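PDB 5DLK: TqaA from Penicillium aethiopicum, which is a fungal nonribosomal peptide synthetase, probably with ligase activity, whose C-terminal condensation-like domain, described here, is associated with macrocyclization of the peptide. Local coordinates for residues L79-D82 and R83-T87; P204-D207 and F208-L212; D226-F229 and Q230-H234; R442-G445 and Q446-T450. All blocks are in the same frame, centred on the assembly; numbering follows the deposited sequence. Where two conformers were deposited one is given.

Interaction 1 of 4, residues L79-D82 and R83-T87; sequences LNMD and RLRET
Asn80 folds its amide over the first turn of helix 81-94 and lies against the CB of Arg83, its OD1 accepting from Arg83 N at 3.2 Å. This is an N-cap: CG stands anti to the backbone N (chi1 -173°), which turns the amide toward the amide hydrogens of the helix start. The donor comes in from well above the amide carbonyl plane, yet the N-H itself points fairly straight at OD1 (161°). Spanning the cap, Leu79 and Leu84 form a hydrophobic staple, five residues apart, with CD1 of Leu79 4.0 Å from CD2 of Leu84 and the two side chains crossing at about a right angle. Leu79 also packs on Val170 and Tyr197, and Leu84 on Leu161, which sets the helix start against strands 158-163 and 169-177 and against helix 186-197.

On another face of the turn Asp82 and Arg85 form a salt bridge, OD1 to NH1 2.6 Å. The carboxylate oxygen sits at the guanidinium edge, near its plane, but the two flat groups are turned 65° apart, so the bridge rests on one oxygen and one nitrogen. NE of Arg85 makes a second salt bridge, to OE2 of Glu123, so two acids hold the guanidinium. Met81 O lies over one guanidinium face, while Met81 CE comes within 3.9 Å of Arg85 NH2. One turn on, Arg83 O is met from opposite faces of its plane by two donors of Thr87, the backbone N at 3.0 Å and OG1 at 2.6 Å.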
loop_
_atom_site.group_PDB
_atom_site.type_symbol
_atom_site.label_atom_id
_atom_site.label_comp_id
_atom_site.label_asym_id
_atom_site.label_seq_id
_atom_site.Cartn_x
_atom_site.Cartn_y
_atom_site.Cartn_z
ATOM N N LEU A 79 -9.938 25.447 -18.216
ATOM C CA LEU A 79 -8.664 24.958 -17.697
ATOM C C LEU A 79 -7.569 26.009 -17.779
ATOM O O LEU A 79 -7.374 26.641 -18.812
ATOM C CB LEU A 79 -8.222 23.696 -18.445
ATOM C CG LEU A 79 -6.932 23.070 -17.899
ATOM C CD1 LEU A 79 -7.094 22.690 -16.418
ATOM C CD2 LEU A 79 -6.498 21.862 -18.728
ATOM N N ASN A 80 -6.855 26.194 -16.676
ATOM C CA ASN A 80 -5.727 27.105 -16.641
ATOM C C ASN A 80 -4.422 26.315 -16.607
ATOM O O ASN A 80 -4.018 25.820 -15.553
ATOM C CB ASN A 80 -5.848 28.034 -15.433
ATOM C CG ASN A 80 -4.800 29.124 -15.417
ATOM O OD1 ASN A 80 -3.686 28.956 -15.917
ATOM N ND2 ASN A 80 -5.151 30.260 -14.825
ATOM N N MET A 81 -3.767 26.200 -17.760
ATOM C CA MET A 81 -2.578 25.359 -17.889
ATOM C C MET A 81 -1.421 25.796 -16.993
ATOM O O MET A 81 -0.727 24.947 -16.418
ATOM C CB MET A 81 -2.124 25.309 -19.348
ATOM C CG MET A 81 -3.108 24.603 -20.263
ATOM S SD MET A 81 -3.097 22.799 -20.105
ATOM C CE MET A 81 -1.556 22.398 -20.930
ATOM N N ASP A 82 -1.210 27.105 -16.851
ATOM C CA ASP A 82 -0.144 27.585 -15.971
ATOM C C ASP A 82 -0.421 27.235 -14.509
ATOM O O ASP A 82 0.492 26.875 -13.769
ATOM C CB ASP A 82 0.048 29.096 -16.106
ATOM C CG ASP A 82 0.940 29.465 -17.274
ATOM O OD1 ASP A 82 1.557 28.545 -17.859
ATOM O OD2 ASP A 82 1.031 30.669 -17.604
ATOM N N ARG A 83 -1.677 27.349 -14.096
ATOM C CA ARG A 83 -2.046 27.041 -12.723
ATOM C C ARG A 83 -1.909 25.541 -12.459
ATOM O O ARG A 83 -1.492 25.128 -11.383
ATOM C CB ARG A 83 -3.474 27.503 -12.428
ATOM C CG ARG A 83 -3.861 27.404 -10.960
ATOM C CD ARG A 83 -4.309 28.745 -10.428
ATOM N NE ARG A 83 -5.431 29.265 -11.201
ATOM C CZ ARG A 83 -5.929 30.489 -11.063
ATOM N NH1 ARG A 83 -5.394 31.323 -10.182
ATOM N NH2 ARG A 83 -6.955 30.881 -11.812
ATOM N N LEU A 84 -2.273 24.738 -13.451
ATOM C CA LEU A 84 -2.073 23.301 -13.383
ATOM C C LEU A 84 -0.595 22.982 -13.140
ATOM O O LEU A 84 -0.259 22.212 -12.237
ATOM C CB LEU A 84 -2.569 22.639 -14.668
ATOM C CG LEU A 84 -3.142 21.231 -14.581
ATOM C CD1 LEU A 84 -4.300 21.158 -13.572
ATOM C CD2 LEU A 84 -3.592 20.800 -15.964
ATOM N N ARG A 85 0.281 23.592 -13.938
ATOM C CA ARG A 85 1.722 23.395 -13.809
ATOM C C ARG A 85 2.260 23.773 -12.433
ATOM O O ARG A 85 3.034 23.025 -11.839
ATOM C CB ARG A 85 2.478 24.206 -14.868
ATOM C CG ARG A 85 2.375 23.673 -16.272
ATOM C CD ARG A 85 3.171 24.539 -17.250
ATOM N NE ARG A 85 2.765 24.226 -18.609
ATOM C CZ ARG A 85 1.948 24.970 -19.343
ATOM N NH1 ARG A 85 1.488 26.123 -18.874
ATOM N NH2 ARG A 85 1.621 24.573 -20.561
ATOM N N GLU A 86 1.873 24.944 -11.937
ATOM C CA GLU A 86 2.372 25.417 -10.650
ATOM C C GLU A 86 1.811 24.615 -9.476
ATOM O O GLU A 86 2.407 24.578 -8.398
ATOM C CB GLU A 86 2.038 26.894 -10.455
ATOM C CG GLU A 86 2.589 27.794 -11.542
ATOM C CD GLU A 86 1.802 29.086 -11.687
ATOM O OE1 GLU A 86 1.087 29.467 -10.731
ATOM O OE2 GLU A 86 1.890 29.716 -12.764
ATOM N N THR A 87 0.659 23.993 -9.681
ATOM C CA THR A 87 0.053 23.172 -8.634
ATOM C C THR A 87 0.892 21.907 -8.392
ATOM O O THR A 87 1.070 21.480 -7.243
ATOM C CB THR A 87 -1.395 22.804 -8.992
ATOM O OG1 THR A 87 -2.166 24.006 -9.121
ATOM C CG2 THR A 87 -2.021 21.913 -7.920
#

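Interaction 2 of 4, residues P204-D207 and F208-L212; sequences PTSD and FAHYL
Asp207 is the N-cap of helix 208-218, its carboxylate reaching His210 N. Among the hydrogen bonds, OD1 accepts from His210 N at 3.1 Å, met nearly end-on to the C-O bond. CG sits between the backbone N and the carbonyl carbon (chi1 56°), a torsion that swings the carboxylate back over the first turn. Asp207 O adds two weak backbone bonds, from His210 N and from Tyr211 N at 3.5 Å. The other carboxylate oxygen, OD2, bonds to Ser96 OG, fixing the rotation of the group.

The other contacts are of side chains laid against each other. The His210 imidazole lies across the capping carboxylate, one face toward OD1 and the two planes 42° apart; how close they come is doubtful, since the ring has two conformers. CA of Ser206 meets the ring edge, 3.9 Å from ND1, and Ala209 CB is 3.8 Å from Asp207 OD1. With a leucine in place of Asp207, His210 N would probably keep just the weak bond to the carbonyl, and Ser96 OG would lose this acceptor.

The cap ends the loop from helix 186-197; beyond it Phe208 packs on Gln111 of strand 108-115, Ala209 on Leu52 of strand 47-53, and Tyr211 OH reaches Gly312 O.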
loop_
_atom_site.group_PDB
_atom_site.type_symbol
_atom_site.label_atom_id
_atom_site.label_comp_id
_atom_site.label_asym_id
_atom_site.label_seq_id
_atom_site.Cartn_x
_atom_site.Cartn_y
_atom_site.Cartn_z
ATOM N N PRO A 204 -1.551 23.097 7.857
ATOM C CA PRO A 204 -0.262 22.400 7.867
ATOM C C PRO A 204 -0.443 20.903 8.139
ATOM O O PRO A 204 -1.461 20.479 8.689
ATOM C CB PRO A 204 0.519 23.095 8.995
ATOM C CG PRO A 204 -0.493 23.923 9.744
ATOM C CD PRO A 204 -1.563 24.262 8.757
ATOM N N THR A 205 0.535 20.111 7.725
ATOM C CA THR A 205 0.447 18.661 7.844
ATOM C C THR A 205 1.809 18.102 8.230
ATOM O O THR A 205 2.815 18.812 8.167
ATOM C CB THR A 205 -0.024 18.019 6.522
ATOM O OG1 THR A 205 -0.263 16.615 6.712
ATOM C CG2 THR A 205 1.028 18.221 5.440
ATOM N N SER A 206 1.843 16.833 8.625
ATOM C CA SER A 206 3.113 16.169 8.892
ATOM C C SER A 206 3.543 15.396 7.666
ATOM O O SER A 206 2.748 15.194 6.749
ATOM C CB SER A 206 2.999 15.240 10.096
ATOM O OG SER A 206 2.559 15.963 11.228
ATOM N N ASP A 207 4.803 14.985 7.617
ATOM C CA ASP A 207 5.210 14.144 6.500
ATOM C C ASP A 207 5.554 12.740 6.966
ATOM O O ASP A 207 5.457 12.424 8.156
ATOM C CB ASP A 207 6.379 14.750 5.723
ATOM C CG ASP A 207 7.588 15.044 6.580
ATOM O OD1 ASP A 207 7.655 14.575 7.738
ATOM O OD2 ASP A 207 8.500 15.741 6.075
ATOM N N PHE A 208 5.946 11.899 6.014
ATOM C CA PHE A 208 6.234 10.512 6.322
ATOM C C PHE A 208 7.454 10.392 7.235
ATOM O O PHE A 208 7.490 9.543 8.118
ATOM C CB PHE A 208 6.430 9.722 5.024
ATOM C CG PHE A 208 6.599 8.256 5.241
ATOM C CD1 PHE A 208 5.566 7.505 5.785
ATOM C CD2 PHE A 208 7.796 7.634 4.916
ATOM C CE1 PHE A 208 5.725 6.150 6.001
ATOM C CE2 PHE A 208 7.964 6.278 5.121
ATOM C CZ PHE A 208 6.930 5.535 5.665
ATOM N N ALA A 209 8.454 11.253 7.049
ATOM C CA ALA A 209 9.617 11.213 7.930
ATOM C C ALA A 209 9.199 11.371 9.400
ATOM O O ALA A 209 9.760 10.717 10.279
ATOM C CB ALA A 209 10.634 12.287 7.540
ATOM N N HIS A 210 8.190 12.196 9.667
ATOM C CA HIS A 210 7.749 12.428 11.047
ATOM C C HIS A 210 7.033 11.212 11.648
ATOM O O HIS A 210 7.029 11.008 12.858
ATOM C CB HIS A 210 6.845 13.654 11.106
ATOM C CG HIS A 210 7.514 14.907 10.637
ATOM N ND1 HIS A 210 6.838 15.925 10.002
ATOM C CD2 HIS A 210 8.811 15.291 10.691
ATOM C CE1 HIS A 210 7.687 16.887 9.692
ATOM N NE2 HIS A 210 8.892 16.528 10.100
ATOM N N TYR A 211 6.417 10.413 10.792
ATOM C CA TYR A 211 5.882 9.126 11.209
ATOM C C TYR A 211 7.014 8.217 11.675
ATOM O O TYR A 211 6.923 7.585 12.737
ATOM C CB TYR A 211 5.117 8.496 10.046
ATOM C CG TYR A 211 4.543 7.122 10.316
ATOM C CD1 TYR A 211 3.338 6.972 10.980
ATOM C CD2 TYR A 211 5.200 5.980 9.868
ATOM C CE1 TYR A 211 2.795 5.714 11.202
ATOM C CE2 TYR A 211 4.677 4.725 10.099
ATOM C CZ TYR A 211 3.474 4.600 10.765
ATOM O OH TYR A 211 2.943 3.350 10.989
ATOM N N LEU A 212 8.084 8.178 10.889
ATOM C CA LEU A 212 9.240 7.348 11.201
ATOM C C LEU A 212 9.924 7.795 12.505
ATOM O O LEU A 212 10.277 6.957 13.343
ATOM C CB LEU A 212 10.230 7.352 10.041
ATOM C CG LEU A 212 9.703 6.735 8.735
ATOM C CD1 LEU A 212 10.804 6.654 7.695
ATOM C CD2 LEU A 212 9.096 5.356 9.014
#

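Interaction 3 of 4, residues D226-F229 and Q230-H234; sequences DPTF and QFWRH
Thr228 and Trp232, one helical turn apart, lie side by side and point the same way, with CG2 of Thr228 3.8 Å from CD1 of the indole. The hydrophobic and aromatic contacts centre on Trp232. Its CG is anti to the carbonyl carbon (chi1 -77°), which brings CD1 to 3.1 Å from Thr228 O, an oblique approach. Phe231 turns its edge to the indole, CE1 standing 3.8 Å above the centre of one face. Phe231 also stacks on His363, and Tyr235 meets Trp232 edge-to-face. Gln230 lies along the backbone, CG 3.3 Å from Asp226 O, and its NE2 bonds to Gln224 O.

The hydrogen bonds begin with regular helical ones, such as Trp232 N to Thr228 O at 3.0 Å. At the cap, Asp226 OD1 takes Thr228 N at 3.0 Å on the anti side, tilted 28° from the carboxylate plane, while OD2 bonds to Arg220 N. Outside the helix, His363 accepts from Trp232 NE1 through its carbonyl and bonds to Thr228 OG1 through ND1. An alanine at Trp232 is likely to leave His363 O without its indole donor and open a gap beside Thr228 CG2 and the edge of Phe231.

Asp226, Pro227 and Thr228 form an Asx turn, with Asp226 as N-cap of helix 227-235, a common helix start; the side chain of Trp232 is about 8 Å from that of Tyr357, a phosphopantetheine-binding residue, the ligand itself being absent here.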
loop_
_atom_site.group_PDB
_atom_site.type_symbol
_atom_site.label_atom_id
_atom_site.label_comp_id
_atom_site.label_asym_id
_atom_site.label_seq_id
_atom_site.Cartn_x
_atom_site.Cartn_y
_atom_site.Cartn_z
ATOM N N ASP A 226 10.175 -3.354 25.902
ATOM C CA ASP A 226 9.236 -2.693 25.005
ATOM C C ASP A 226 7.907 -3.423 25.009
ATOM O O ASP A 226 7.859 -4.594 24.641
ATOM C CB ASP A 226 9.795 -2.633 23.589
ATOM C CG ASP A 226 9.105 -1.588 22.740
ATOM O OD1 ASP A 226 7.860 -1.471 22.845
ATOM O OD2 ASP A 226 9.810 -0.890 21.967
ATOM N N PRO A 227 6.836 -2.736 25.428
ATOM C CA PRO A 227 5.519 -3.374 25.513
ATOM C C PRO A 227 5.084 -3.947 24.167
ATOM O O PRO A 227 4.319 -4.903 24.146
ATOM C CB PRO A 227 4.590 -2.235 25.927
ATOM C CG PRO A 227 5.502 -1.215 26.580
ATOM C CD PRO A 227 6.803 -1.325 25.851
ATOM N N THR A 228 5.540 -3.354 23.073
ATOM C CA THR A 228 5.109 -3.846 21.770
ATOM C C THR A 228 5.750 -5.201 21.450
ATOM O O THR A 228 5.084 -6.118 20.963
ATOM C CB THR A 228 5.392 -2.812 20.688
ATOM O OG1 THR A 228 4.408 -1.778 20.813
ATOM C CG2 THR A 228 5.239 -3.437 19.305
ATOM N N PHE A 229 7.029 -5.362 21.756
ATOM C CA PHE A 229 7.648 -6.655 21.522
ATOM C C PHE A 229 7.282 -7.665 22.610
ATOM O O PHE A 229 7.297 -8.888 22.369
ATOM C CB PHE A 229 9.154 -6.501 21.367
ATOM C CG PHE A 229 9.516 -5.721 20.125
ATOM C CD1 PHE A 229 9.133 -6.201 18.876
ATOM C CD2 PHE A 229 10.165 -4.501 20.208
ATOM C CE1 PHE A 229 9.422 -5.481 17.714
ATOM C CE2 PHE A 229 10.466 -3.780 19.068
ATOM C CZ PHE A 229 10.095 -4.263 17.822
ATOM N N GLN A 230 6.920 -7.167 23.782
ATOM C CA GLN A 230 6.357 -8.061 24.794
ATOM C C GLN A 230 5.020 -8.595 24.305
ATOM O O GLN A 230 4.721 -9.791 24.459
ATOM C CB GLN A 230 6.187 -7.337 26.126
ATOM C CG GLN A 230 7.530 -7.101 26.823
ATOM C CD GLN A 230 7.410 -6.168 28.028
ATOM O OE1 GLN A 230 6.325 -5.661 28.336
ATOM N NE2 GLN A 230 8.530 -5.942 28.715
ATOM N N PHE A 231 4.222 -7.707 23.718
ATOM C CA PHE A 231 2.934 -8.113 23.163
ATOM C C PHE A 231 3.112 -9.174 22.087
ATOM O O PHE A 231 2.443 -10.199 22.122
ATOM C CB PHE A 231 2.157 -6.938 22.560
ATOM C CG PHE A 231 1.012 -7.386 21.682
ATOM C CD1 PHE A 231 1.170 -7.431 20.289
ATOM C CD2 PHE A 231 -0.187 -7.814 22.243
ATOM C CE1 PHE A 231 0.137 -7.881 19.468
ATOM C CE2 PHE A 231 -1.243 -8.264 21.430
ATOM C CZ PHE A 231 -1.068 -8.288 20.027
ATOM N N TRP A 232 3.985 -8.922 21.111
ATOM C CA TRP A 232 4.092 -9.882 20.004
ATOM C C TRP A 232 4.615 -11.229 20.498
ATOM O O TRP A 232 4.193 -12.256 20.006
ATOM C CB TRP A 232 4.969 -9.332 18.879
ATOM C CG TRP A 232 4.244 -8.299 18.033
ATOM C CD1 TRP A 232 4.462 -6.936 17.997
ATOM C CD2 TRP A 232 3.156 -8.554 17.126
ATOM N NE1 TRP A 232 3.585 -6.339 17.109
ATOM C CE2 TRP A 232 2.775 -7.307 16.565
ATOM C CE3 TRP A 232 2.483 -9.714 16.726
ATOM C CZ2 TRP A 232 1.741 -7.191 15.638
ATOM C CZ3 TRP A 232 1.454 -9.598 15.795
ATOM C CH2 TRP A 232 1.099 -8.346 15.262
ATOM N N ARG A 233 5.534 -11.228 21.472
ATOM C CA ARG A 233 5.999 -12.495 22.035
ATOM C C ARG A 233 4.848 -13.285 22.653
ATOM O O ARG A 233 4.751 -14.495 22.470
ATOM C CB ARG A 233 7.093 -12.257 23.094
ATOM C CG ARG A 233 7.498 -13.527 23.826
ATOM C CD ARG A 233 8.890 -13.408 24.435
ATOM N NE ARG A 233 9.886 -13.905 23.487
ATOM C CZ ARG A 233 10.840 -13.156 22.961
ATOM N NH1 ARG A 233 10.925 -11.881 23.309
ATOM N NH2 ARG A 233 11.703 -13.674 22.090
ATOM N N HIS A 234 3.976 -12.590 23.367
ATOM C CA HIS A 234 2.831 -13.228 24.024
ATOM C C HIS A 234 1.830 -13.735 22.966
ATOM O O HIS A 234 1.332 -14.858 23.023
ATOM C CB HIS A 234 2.166 -12.227 24.962
ATOM C CG HIS A 234 1.065 -12.800 25.795
ATOM N ND1 HIS A 234 1.302 -13.563 26.918
ATOM C CD2 HIS A 234 -0.281 -12.694 25.690
ATOM C CE1 HIS A 234 0.148 -13.914 27.461
ATOM N NE2 HIS A 234 -0.828 -13.405 26.732
#

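Interaction 4 of 4, residues R442-G445 and Q446-T450; sequences RVLG and QEQAT
Leu444 and Gln448 meet at a slant, CD1 of the leucine resting 3.8 Å from CB of the glutamine, so that the apolar branch touches the foot of the polar chain. From there Gln448 runs back toward the loop: chi1 of -67° keeps CG beside the backbone N, the chain is extended beyond it, and OE1 accepts from Gly445 N at 3.0 Å. The N-H lies in the plane of the amide carbonyl, on a lone pair, at 159°. A water also donates to OE1, at 2.7 Å, and bridges it to Val443 O.

Gly445 is the N-cap of helix 446-465, and the bond from its N to the third helical residue is one half of a capping box; glycine has no side chain to supply the other half. Its carbonyl starts the helical bonding, accepting from Ala449 N at 2.8 Å. The second branch of Leu444 meets the next residue, CD2 lying 3.9 Å from Ala449 CB in a hydrophobic staple that spans the cap. Leu444 and Ala449 both rest on Val437 of strand 433-440, the strand that leads into this loop. On a separate face of the first turn, Gln446 is bent at chi2 and its NE2 donates to Thr450 OG1 at 3.3 Å, as well as to Thr268 OG1 of strand 265-272.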
loop_
_atom_site.group_PDB
_atom_site.type_symbol
_atom_site.label_atom_id
_atom_site.label_comp_id
_atom_site.label_asym_id
_atom_site.label_seq_id
_atom_site.Cartn_x
_atom_site.Cartn_y
_atom_site.Cartn_z
ATOM N N ARG A 442 4.037 -19.368 -11.244
ATOM C CA ARG A 442 4.873 -20.464 -10.763
ATOM C C ARG A 442 4.459 -20.866 -9.350
ATOM O O ARG A 442 4.599 -22.018 -8.962
ATOM C CB ARG A 442 6.350 -20.089 -10.740
ATOM C CG ARG A 442 7.020 -19.864 -12.082
ATOM C CD ARG A 442 8.320 -19.111 -11.812
ATOM N NE ARG A 442 8.225 -18.505 -10.482
ATOM C CZ ARG A 442 9.159 -17.764 -9.899
ATOM N NH1 ARG A 442 10.302 -17.506 -10.528
ATOM N NH2 ARG A 442 8.937 -17.280 -8.676
ATOM N N VAL A 443 3.985 -19.890 -8.583
ATOM C CA VAL A 443 3.581 -20.114 -7.198
ATOM C C VAL A 443 2.179 -20.678 -7.150
ATOM O O VAL A 443 1.901 -21.656 -6.463
ATOM C CB VAL A 443 3.649 -18.803 -6.390
ATOM C CG1 VAL A 443 3.102 -19.016 -4.971
ATOM C CG2 VAL A 443 5.072 -18.297 -6.352
ATOM N N LEU A 444 1.297 -20.063 -7.921
ATOM C CA LEU A 444 -0.081 -20.485 -7.968
ATOM C C LEU A 444 -0.553 -20.461 -9.416
ATOM O O LEU A 444 -0.700 -19.388 -10.004
ATOM C CB LEU A 444 -0.908 -19.559 -7.075
ATOM C CG LEU A 444 -2.256 -20.006 -6.542
ATOM C CD1 LEU A 444 -2.162 -21.266 -5.639
ATOM C CD2 LEU A 444 -2.880 -18.843 -5.785
ATOM N N GLY A 445 -0.758 -21.640 -10.004
ATOM C CA GLY A 445 -1.170 -21.741 -11.389
ATOM C C GLY A 445 -2.583 -21.231 -11.550
ATOM O O GLY A 445 -3.310 -21.116 -10.561
ATOM N N GLN A 446 -2.974 -20.917 -12.781
ATOM C CA GLN A 446 -4.289 -20.332 -13.021
ATOM C C GLN A 446 -5.459 -21.152 -12.456
ATOM O O GLN A 446 -6.333 -20.590 -11.795
ATOM C CB GLN A 446 -4.530 -20.106 -14.513
ATOM C CG GLN A 446 -5.871 -19.416 -14.775
ATOM C CD GLN A 446 -5.951 -18.040 -14.113
ATOM O OE1 GLN A 446 -5.308 -17.090 -14.558
ATOM N NE2 GLN A 446 -6.732 -17.936 -13.039
ATOM N N GLU A 447 -5.500 -22.461 -12.725
ATOM C CA GLU A 447 -6.606 -23.272 -12.218
ATOM C C GLU A 447 -6.611 -23.267 -10.678
ATOM O O GLU A 447 -7.670 -23.263 -10.056
ATOM C CB GLU A 447 -6.544 -24.714 -12.774
ATOM C CG GLU A 447 -5.898 -25.742 -11.842
ATOM C CD GLU A 447 -6.150 -27.198 -12.257
ATOM O OE1 GLU A 447 -6.940 -27.449 -13.202
ATOM O OE2 GLU A 447 -5.562 -28.099 -11.619
ATOM N N GLN A 448 -5.431 -23.228 -10.070
ATOM C CA GLN A 448 -5.320 -23.187 -8.612
ATOM C C GLN A 448 -5.784 -21.859 -8.040
ATOM O O GLN A 448 -6.436 -21.817 -6.983
ATOM C CB GLN A 448 -3.884 -23.441 -8.168
ATOM C CG GLN A 448 -3.398 -24.844 -8.448
ATOM C CD GLN A 448 -1.947 -25.012 -8.072
ATOM O OE1 GLN A 448 -1.086 -24.230 -8.495
ATOM N NE2 GLN A 448 -1.661 -26.026 -7.267
ATOM N N ALA A 449 -5.447 -20.767 -8.719
ATOM C CA ALA A 449 -5.856 -19.452 -8.221
ATOM C C ALA A 449 -7.375 -19.298 -8.349
ATOM O O ALA A 449 -8.015 -18.678 -7.496
ATOM C CB ALA A 449 -5.140 -18.354 -8.956
ATOM N N THR A 450 -7.948 -19.861 -9.417
ATOM C CA THR A 450 -9.393 -19.800 -9.609
ATOM C C THR A 450 -10.052 -20.564 -8.460
ATOM O O THR A 450 -11.056 -20.118 -7.909
ATOM C CB THR A 450 -9.846 -20.378 -10.994
ATOM O OG1 THR A 450 -9.393 -19.528 -12.055
ATOM C CG2 THR A 450 -11.359 -20.443 -11.083
HETATM O O HOH W 1 1.597 -24.373 -8.235
#

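How the interactions relate
All four contacts are helix starts within the one condensation-like domain, in series along the chain. Interactions 2 and 3 begin successive helices, 208-218 and 227-235, their centres 26 Å apart and nearest atoms about 11 Å. These two lie nearer the phosphopantetheine site, whose ligand is absent from this model: the side chain of Tyr211 is about 7 Å from that of Asn311, and Trp232 in interaction 3 approaches Tyr357. Interactions 1 and 4 are surface contacts away from the site, 46 Å apart between centres. Interactions 1 and 3, at 50 Å between centres, lie on opposite sides of the chain's centre, as do interactions 2 and 4.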